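Local coordinates for protein alanine glyoxylate transaminase (Thermococcus litoralis, PDB 2ZC0) that probably catalyses the transfer of an amino group from alanine to glyoxylate, with pyridoxal 5'-phosphate as cofactor, working as a homodimeric aminotransferase of fold-family class one, at residues Gly252-Gly256 with Ala279-Gln284; Ile57-Val61 with Tyr285-Glu289; Pro44-Leu48 with Gly307-Lys311. One frame throughout, in Å; residues are numbered along the deposited sequence.

Contact 1 of 3, residues Gly252-Gly256 with Ala279-Gln284; sequences GFRIG and APAISQ. With PMP (4'-deoxy-4'-aminopyridoxal-5'-phosphate), chain F.
A buried loop-to-helix contact: the turn entering strand 256-259, which carries R254, a residue that binds the cofactor phosphate, rests on the N-terminus of helix 281-292. F253 and S283 set the register, their CA atoms 5.5 Å apart. R254 is left-handed (phi/psi 62/54) and I255 extended (-121/105). Small S283 allows close approach, and its OG donates to F253 O (2.9 Å). P280 occupies the N-cap; its CD lies 3.8 Å from R254 O. I255 (mm) points its CB toward the helix, with CG1 3.4 Å from S283 CB and CD1 3.6 Å from Q284 CG and 4.2 Å from A279 CB. R254 starts toward the helix, but its guanidinium turns back to the cofactor: NH2 donates to PMP O3P (3.0 Å) and also to D276 O of the second subunit, while NH1 bonds T251 O. Such an arginine-phosphate bond is characteristic of this aminotransferase family. Around it, I255 and G256 pair with L245 and with T104 of strand 101-104, F253 packs on L54 of helix 51-64, and P280 meets P280 of the second subunit.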
loop_
_atom_site.group_PDB
_atom_site.type_symbol
_atom_site.label_atom_id
_atom_site.label_comp_id
_atom_site.label_asym_id
_atom_site.label_seq_id
_atom_site.Cartn_x
_atom_site.Cartn_y
_atom_site.Cartn_z
ATOM N N GLY A 252 25.906 -10.475 -18.407
ATOM C CA GLY A 252 25.860 -11.233 -17.166
ATOM C C GLY A 252 26.670 -10.693 -15.983
ATOM O O GLY A 252 26.660 -11.295 -14.911
ATOM N N PHE A 253 27.361 -9.566 -16.173
ATOM C CA PHE A 253 28.174 -8.963 -15.118
ATOM C C PHE A 253 27.294 -8.191 -14.124
ATOM O O PHE A 253 27.681 -7.960 -12.979
ATOM C CB PHE A 253 29.252 -8.031 -15.720
ATOM C CG PHE A 253 30.403 -8.767 -16.375
ATOM C CD1 PHE A 253 31.343 -9.450 -15.602
ATOM C CD2 PHE A 253 30.519 -8.817 -17.764
ATOM C CE1 PHE A 253 32.382 -10.179 -16.203
ATOM C CE2 PHE A 253 31.554 -9.543 -18.377
ATOM C CZ PHE A 253 32.488 -10.227 -17.591
ATOM N N ARG A 254 26.106 -7.796 -14.566
ATOM C CA ARG A 254 25.177 -7.079 -13.697
ATOM C C ARG A 254 25.782 -5.747 -13.245
ATOM O O ARG A 254 25.863 -5.482 -12.050
ATOM C CB ARG A 254 24.838 -7.931 -12.444
ATOM C CG ARG A 254 24.352 -9.377 -12.696
ATOM C CD ARG A 254 22.929 -9.407 -13.243
ATOM N NE ARG A 254 22.904 -8.838 -14.573
ATOM C CZ ARG A 254 21.972 -8.020 -15.046
ATOM N NH1 ARG A 254 22.095 -7.568 -16.292
ATOM N NH2 ARG A 254 20.928 -7.658 -14.302
ATOM N N ILE A 255 26.221 -4.926 -14.196
ATOM C CA ILE A 255 26.797 -3.614 -13.887
ATOM C C ILE A 255 25.988 -2.527 -14.590
ATOM O O ILE A 255 26.080 -2.344 -15.810
ATOM C CB ILE A 255 28.281 -3.492 -14.325
ATOM C CG1 ILE A 255 29.184 -4.314 -13.397
ATOM C CG2 ILE A 255 28.731 -2.020 -14.251
ATOM C CD1 ILE A 255 29.174 -3.849 -11.937
ATOM N N GLY A 256 25.178 -1.827 -13.801
ATOM C CA GLY A 256 24.342 -0.769 -14.324
ATOM C C GLY A 256 24.416 0.435 -13.408
ATOM O O GLY A 256 25.162 0.432 -12.422
ATOM N N ALA A 279 26.698 -3.830 -5.895
ATOM C CA ALA A 279 26.903 -4.504 -7.176
ATOM C C ALA A 279 28.138 -5.384 -6.942
ATOM O O ALA A 279 28.949 -5.098 -6.055
ATOM C CB ALA A 279 27.182 -3.464 -8.260
ATOM N N PRO A 280 28.301 -6.457 -7.727
ATOM C CA PRO A 280 29.429 -7.396 -7.623
ATOM C C PRO A 280 30.790 -6.696 -7.705
ATOM O O PRO A 280 31.052 -5.957 -8.651
ATOM C CB PRO A 280 29.210 -8.336 -8.816
ATOM C CG PRO A 280 27.742 -8.237 -9.079
ATOM C CD PRO A 280 27.458 -6.780 -8.889
ATOM N N ALA A 281 31.655 -6.938 -6.724
ATOM C CA ALA A 281 32.975 -6.315 -6.696
ATOM C C ALA A 281 33.801 -6.671 -7.929
ATOM O O ALA A 281 34.411 -5.795 -8.555
ATOM C CB ALA A 281 33.724 -6.725 -5.436
ATOM N N ILE A 282 33.822 -7.953 -8.280
ATOM C CA ILE A 282 34.581 -8.380 -9.445
ATOM C C ILE A 282 34.101 -7.684 -10.709
ATOM O O ILE A 282 34.909 -7.244 -11.518
ATOM C CB ILE A 282 34.475 -9.889 -9.693
ATOM C CG1 ILE A 282 33.010 -10.294 -9.761
ATOM C CG2 ILE A 282 35.231 -10.649 -8.614
ATOM C CD1 ILE A 282 32.822 -11.739 -10.083
ATOM N N SER A 283 32.790 -7.574 -10.885
ATOM C CA SER A 283 32.263 -6.931 -12.079
ATOM C C SER A 283 32.618 -5.456 -12.101
ATOM O O SER A 283 32.868 -4.883 -13.165
ATOM C CB SER A 283 30.748 -7.090 -12.151
ATOM O OG SER A 283 30.375 -8.455 -12.106
ATOM N N GLN A 284 32.645 -4.838 -10.927
ATOM C CA GLN A 284 32.961 -3.419 -10.855
ATOM C C GLN A 284 34.431 -3.185 -11.213
ATOM O O GLN A 284 34.754 -2.304 -12.008
ATOM C CB GLN A 284 32.663 -2.868 -9.453
ATOM C CG GLN A 284 31.180 -2.853 -9.055
ATOM C CD GLN A 284 30.954 -2.107 -7.754
ATOM O OE1 GLN A 284 30.440 -2.669 -6.774
ATOM N NE2 GLN A 284 31.341 -0.832 -7.732
HETATM N N1 PMP F . 16.606 -1.696 -20.360
HETATM C C2 PMP F . 16.288 -2.245 -21.554
HETATM C C2A PMP F . 15.453 -1.388 -22.508
HETATM C C3 PMP F . 16.719 -3.553 -21.904
HETATM O O3 PMP F . 16.370 -4.085 -23.138
HETATM C C4 PMP F . 17.504 -4.306 -20.953
HETATM C C4A PMP F . 17.968 -5.723 -21.340
HETATM N N4A PMP F . 17.438 -6.768 -20.466
HETATM C C5 PMP F . 17.834 -3.631 -19.606
HETATM C C6 PMP F . 17.353 -2.321 -19.367
HETATM C C5A PMP F . 18.665 -4.320 -18.507
HETATM O O4P PMP F . 19.694 -4.473 -18.887
HETATM P P PMP F . 20.672 -5.151 -17.714
HETATM O O1P PMP F . 22.081 -4.098 -17.007
HETATM O O2P PMP F . 21.500 -6.643 -18.576
HETATM O O3P PMP F . 19.746 -5.774 -16.283
#

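Contact 2 of 3, residues Ile57-Val61 with Tyr285-Glu289; sequences IAKEV and YIALE
I57 lays its CD1 methyl over the backbone of helix 281-292, 3.3 Å from I286 CA, 3.4 Å from E289 CB and 3.9 Å from Y285 O. In the model its side chain lies between the usual wells (chi1 113°, chi2 91°); its CG1 also lies 4.0 Å from I286 CG2. Both segments are regular alpha-helix, marked by the bonds V61 N to I57 O (2.8 Å) and E289 N to Y285 O (3.0 Å). Their axes come within 9.4 Å and cross at 113°, so the helices meet steeply and share a short patch. The nearest CA pairs are A58 with I286 (5.8 Å) and V61 with Y285 (6.7 Å). Each helix contributes residues spaced i, i+1 and i+4: I57, A58 and V61 on one, Y285, I286 and E289 on the other. A58 is small enough for I286, in the mt rotamer, to pass close by, its CD1 3.8 Å from A58 CB. V61, in the t rotamer, sets CG1 3.3 Å from Y285 CB and CG2 4.1 Å from E289 CG. Branched I57, V61 and I286 offer methyl groups that fill the space between the backbones. The polar groups find partners outside the two segments: Y285 OH bonds K67 NZ, and E289 OE1 has a long, weak ion pair with R293, whose firmer salt bridge is to E60. A58 additionally packs on L62 of the second subunit. The chemistry is therefore that of apolar helix-helix packing: methyls and methylenes meet, and van der Waals contact and the exclusion of water hold the two helices together.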
loop_
_atom_site.group_PDB
_atom_site.type_symbol
_atom_site.label_atom_id
_atom_site.label_comp_id
_atom_site.label_asym_id
_atom_site.label_seq_id
_atom_site.Cartn_x
_atom_site.Cartn_y
_atom_site.Cartn_z
ATOM N N ILE A 57 42.143 -9.753 -17.040
ATOM C CA ILE A 57 41.952 -8.606 -16.151
ATOM C C ILE A 57 41.254 -9.089 -14.869
ATOM O O ILE A 57 41.558 -8.616 -13.770
ATOM C CB ILE A 57 41.141 -7.461 -16.829
ATOM C CG1 ILE A 57 39.789 -7.275 -16.158
ATOM C CG2 ILE A 57 40.964 -7.742 -18.286
ATOM C CD1 ILE A 57 39.814 -6.274 -15.041
ATOM N N ALA A 58 40.350 -10.055 -15.017
ATOM C CA ALA A 58 39.645 -10.620 -13.872
ATOM C C ALA A 58 40.659 -11.291 -12.941
ATOM O O ALA A 58 40.619 -11.107 -11.722
ATOM C CB ALA A 58 38.602 -11.634 -14.344
ATOM N N LYS A 59 41.575 -12.060 -13.527
ATOM C CA LYS A 59 42.612 -12.744 -12.755
ATOM C C LYS A 59 43.516 -11.731 -12.056
ATOM O O LYS A 59 43.832 -11.879 -10.870
ATOM C CB LYS A 59 43.468 -13.621 -13.668
ATOM C CG LYS A 59 44.389 -14.587 -12.924
ATOM C CD LYS A 59 45.748 -14.725 -13.597
ATOM C CE LYS A 59 45.638 -15.151 -15.051
ATOM N NZ LYS A 59 46.990 -15.194 -15.692
ATOM N N GLU A 60 43.933 -10.714 -12.810
ATOM C CA GLU A 60 44.800 -9.653 -12.305
ATOM C C GLU A 60 44.149 -8.952 -11.116
ATOM O O GLU A 60 44.746 -8.831 -10.039
ATOM C CB GLU A 60 45.079 -8.621 -13.410
ATOM C CG GLU A 60 46.055 -9.073 -14.507
ATOM C CD GLU A 60 46.141 -8.068 -15.664
ATOM O OE1 GLU A 60 47.046 -8.207 -16.526
ATOM O OE2 GLU A 60 45.299 -7.139 -15.715
ATOM N N VAL A 61 42.921 -8.489 -11.327
ATOM C CA VAL A 61 42.166 -7.805 -10.291
ATOM C C VAL A 61 42.045 -8.626 -9.004
ATOM O O VAL A 61 42.277 -8.111 -7.910
ATOM C CB VAL A 61 40.744 -7.450 -10.790
ATOM C CG1 VAL A 61 39.891 -6.977 -9.633
ATOM C CG2 VAL A 61 40.825 -6.358 -11.857
ATOM N N TYR A 285 35.317 -3.981 -10.630
ATOM C CA TYR A 285 36.739 -3.845 -10.899
ATOM C C TYR A 285 37.071 -4.210 -12.348
ATOM O O TYR A 285 37.873 -3.533 -12.992
ATOM C CB TYR A 285 37.541 -4.686 -9.898
ATOM C CG TYR A 285 37.806 -3.938 -8.609
ATOM C CD1 TYR A 285 38.618 -2.808 -8.603
ATOM C CD2 TYR A 285 37.211 -4.326 -7.407
ATOM C CE1 TYR A 285 38.834 -2.076 -7.443
ATOM C CE2 TYR A 285 37.419 -3.599 -6.232
ATOM C CZ TYR A 285 38.234 -2.470 -6.265
ATOM O OH TYR A 285 38.438 -1.716 -5.128
ATOM N N ILE A 286 36.437 -5.261 -12.863
ATOM C CA ILE A 286 36.651 -5.662 -14.248
ATOM C C ILE A 286 36.284 -4.483 -15.155
ATOM O O ILE A 286 37.004 -4.168 -16.108
ATOM C CB ILE A 286 35.775 -6.874 -14.642
ATOM C CG1 ILE A 286 36.306 -8.159 -14.001
ATOM C CG2 ILE A 286 35.758 -7.035 -16.163
ATOM C CD1 ILE A 286 35.542 -9.402 -14.434
ATOM N N ALA A 287 35.157 -3.842 -14.852
ATOM C CA ALA A 287 34.661 -2.696 -15.617
ATOM C C ALA A 287 35.561 -1.476 -15.458
ATOM O O ALA A 287 35.688 -0.661 -16.375
ATOM C CB ALA A 287 33.235 -2.342 -15.169
ATOM N N LEU A 288 36.171 -1.353 -14.282
ATOM C CA LEU A 288 37.060 -0.238 -13.994
ATOM C C LEU A 288 38.313 -0.303 -14.864
ATOM O O LEU A 288 38.733 0.706 -15.431
ATOM C CB LEU A 288 37.460 -0.241 -12.518
ATOM C CG LEU A 288 38.464 0.840 -12.107
ATOM C CD1 LEU A 288 37.913 2.222 -12.433
ATOM C CD2 LEU A 288 38.759 0.710 -10.630
ATOM N N GLU A 289 38.911 -1.489 -14.954
ATOM C CA GLU A 289 40.107 -1.685 -15.768
ATOM C C GLU A 289 39.760 -1.583 -17.243
ATOM O O GLU A 289 40.484 -0.968 -18.020
ATOM C CB GLU A 289 40.735 -3.053 -15.495
ATOM C CG GLU A 289 41.578 -3.101 -14.237
ATOM C CD GLU A 289 42.637 -2.012 -14.218
ATOM O OE1 GLU A 289 43.425 -1.926 -15.183
ATOM O OE2 GLU A 289 42.675 -1.242 -13.234
#

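Contact 3 of 3, residues Pro44-Leu48 with Gly307-Lys311; sequences PDPEL and GYKEK
D45, in the loop before helix 51-64, is the polar centre of a contact with one turn of helix 295-322. Its backbone N donates to Y308 OH (2.8 Å, 144°). Its carboxylate, with chi1 in t, divides its duties: OD2 forms a very short 2.4 Å salt bridge with K311 NZ, and OD1 accepts from E47 N (2.7 Å, 156°), making an Asx turn. L48 N to D45 O (3.0 Å) tightens the bend. D45 CA is 8.3 Å from Y308 CA, a gap spanned by long Y308 (m) and extended K311 (mttt). K311 NZ is further satisfied by S383 O and P385 O. The backbones come closer at G307, its CA 7.1 Å from L48 CA; a CB there would lie a tight 3.0 Å from L48 CD1, so glycine fits. L48 CD1 sits over the face of Y308, 3.9 Å from the ring centroid and 15° off its normal, a CH-pi contact. Buried charge is thus paid for by multiple partners, joining loop to helix through directional polar bonds plus apolar contacts of P44 and L48 with the Y308 ring.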
loop_
_atom_site.group_PDB
_atom_site.type_symbol
_atom_site.label_atom_id
_atom_site.label_comp_id
_atom_site.label_asym_id
_atom_site.label_seq_id
_atom_site.Cartn_x
_atom_site.Cartn_y
_atom_site.Cartn_z
ATOM N N PRO A 44 24.421 -10.123 -25.757
ATOM C CA PRO A 44 25.391 -9.622 -26.732
ATOM C C PRO A 44 26.051 -10.891 -27.267
ATOM O O PRO A 44 25.831 -11.964 -26.701
ATOM C CB PRO A 44 26.345 -8.812 -25.870
ATOM C CG PRO A 44 26.349 -9.591 -24.579
ATOM C CD PRO A 44 24.864 -9.832 -24.383
ATOM N N ASP A 45 26.840 -10.792 -28.337
ATOM C CA ASP A 45 27.527 -11.976 -28.868
ATOM C C ASP A 45 28.725 -12.228 -27.956
ATOM O O ASP A 45 29.587 -11.365 -27.815
ATOM C CB ASP A 45 28.038 -11.728 -30.292
ATOM C CG ASP A 45 28.575 -12.996 -30.962
ATOM O OD1 ASP A 45 29.190 -13.853 -30.282
ATOM O OD2 ASP A 45 28.395 -13.132 -32.191
ATOM N N PRO A 46 28.795 -13.412 -27.331
ATOM C CA PRO A 46 29.907 -13.742 -26.434
ATOM C C PRO A 46 31.256 -13.822 -27.140
ATOM O O PRO A 46 32.309 -13.761 -26.498
ATOM C CB PRO A 46 29.476 -15.077 -25.824
ATOM C CG PRO A 46 28.681 -15.700 -26.929
ATOM C CD PRO A 46 27.859 -14.546 -27.452
ATOM N N GLU A 47 31.220 -13.954 -28.464
ATOM C CA GLU A 47 32.442 -14.026 -29.261
ATOM C C GLU A 47 32.898 -12.630 -29.684
ATOM O O GLU A 47 34.053 -12.438 -30.060
ATOM C CB GLU A 47 32.230 -14.909 -30.503
ATOM C CG GLU A 47 31.849 -16.359 -30.196
ATOM C CD GLU A 47 32.658 -16.949 -29.054
ATOM O OE1 GLU A 47 33.898 -16.786 -29.044
ATOM O OE2 GLU A 47 32.048 -17.578 -28.164
ATOM N N LEU A 48 31.994 -11.653 -29.628
ATOM C CA LEU A 48 32.359 -10.284 -29.986
ATOM C C LEU A 48 32.861 -9.547 -28.748
ATOM O O LEU A 48 33.306 -8.399 -28.820
ATOM C CB LEU A 48 31.175 -9.537 -30.616
ATOM C CG LEU A 48 30.697 -10.052 -31.983
ATOM C CD1 LEU A 48 29.614 -9.141 -32.541
ATOM C CD2 LEU A 48 31.886 -10.101 -32.948
ATOM N N GLY A 307 30.898 -5.337 -35.685
ATOM C CA GLY A 307 30.400 -6.690 -35.806
ATOM C C GLY A 307 28.884 -6.719 -35.713
ATOM O O GLY A 307 28.236 -7.405 -36.501
ATOM N N TYR A 308 28.316 -5.981 -34.758
ATOM C CA TYR A 308 26.863 -5.939 -34.580
ATOM C C TYR A 308 26.196 -5.229 -35.747
ATOM O O TYR A 308 25.143 -5.646 -36.222
ATOM C CB TYR A 308 26.486 -5.222 -33.269
ATOM C CG TYR A 308 26.797 -6.003 -32.008
ATOM C CD1 TYR A 308 26.261 -7.277 -31.798
ATOM C CD2 TYR A 308 27.632 -5.474 -31.026
ATOM C CE1 TYR A 308 26.555 -8.003 -30.643
ATOM C CE2 TYR A 308 27.930 -6.190 -29.872
ATOM C CZ TYR A 308 27.389 -7.454 -29.687
ATOM O OH TYR A 308 27.688 -8.164 -28.551
ATOM N N LYS A 309 26.812 -4.146 -36.204
ATOM C CA LYS A 309 26.268 -3.395 -37.326
ATOM C C LYS A 309 26.142 -4.329 -38.534
ATOM O O LYS A 309 25.168 -4.271 -39.278
ATOM C CB LYS A 309 27.193 -2.223 -37.660
ATOM C CG LYS A 309 26.694 -1.339 -38.778
ATOM C CD LYS A 309 27.610 -0.155 -38.977
ATOM C CE LYS A 309 27.050 0.787 -40.036
ATOM N NZ LYS A 309 27.873 2.024 -40.166
ATOM N N GLU A 310 27.134 -5.194 -38.713
ATOM C CA GLU A 310 27.126 -6.140 -39.821
ATOM C C GLU A 310 25.968 -7.129 -39.668
ATOM O O GLU A 310 25.237 -7.396 -40.621
ATOM C CB GLU A 310 28.465 -6.877 -39.878
ATOM C CG GLU A 310 28.579 -7.889 -40.991
ATOM C CD GLU A 310 29.955 -8.527 -41.039
ATOM O OE1 GLU A 310 30.423 -9.011 -39.984
ATOM O OE2 GLU A 310 30.565 -8.544 -42.129
ATOM N N LYS A 311 25.797 -7.664 -38.462
ATOM C CA LYS A 311 24.705 -8.595 -38.209
ATOM C C LYS A 311 23.382 -7.861 -38.421
ATOM O O LYS A 311 22.390 -8.454 -38.832
ATOM C CB LYS A 311 24.775 -9.125 -36.781
ATOM C CG LYS A 311 25.963 -10.021 -36.494
ATOM C CD LYS A 311 25.769 -10.657 -35.135
ATOM C CE LYS A 311 26.913 -11.563 -34.737
ATOM N NZ LYS A 311 26.549 -12.291 -33.501
#

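Along the chain the contacts nest: contact 1 lies within the loop closed by contact 2, and both within that closed by contact 3. Contacts 1 and 2 share helix 281-292, and their centres are 11 Å apart; they meet where F253 CE1 touches I286 CD1 at 3.7 Å, so packing is continuous from the phosphate-binding turn to helix 51-64. Contact 3, centred about 21 Å from contact 1 and 22 Å from contact 2, touches neither; its nearest atoms are about 6 and 13 Å away. It fixes the loop leading into helix 51-64 onto helix 295-322, which follows 281-292. R254 binds PMP directly, whereas the P44 side chain is about 7 Å from it. All three contacts also reach the second subunit.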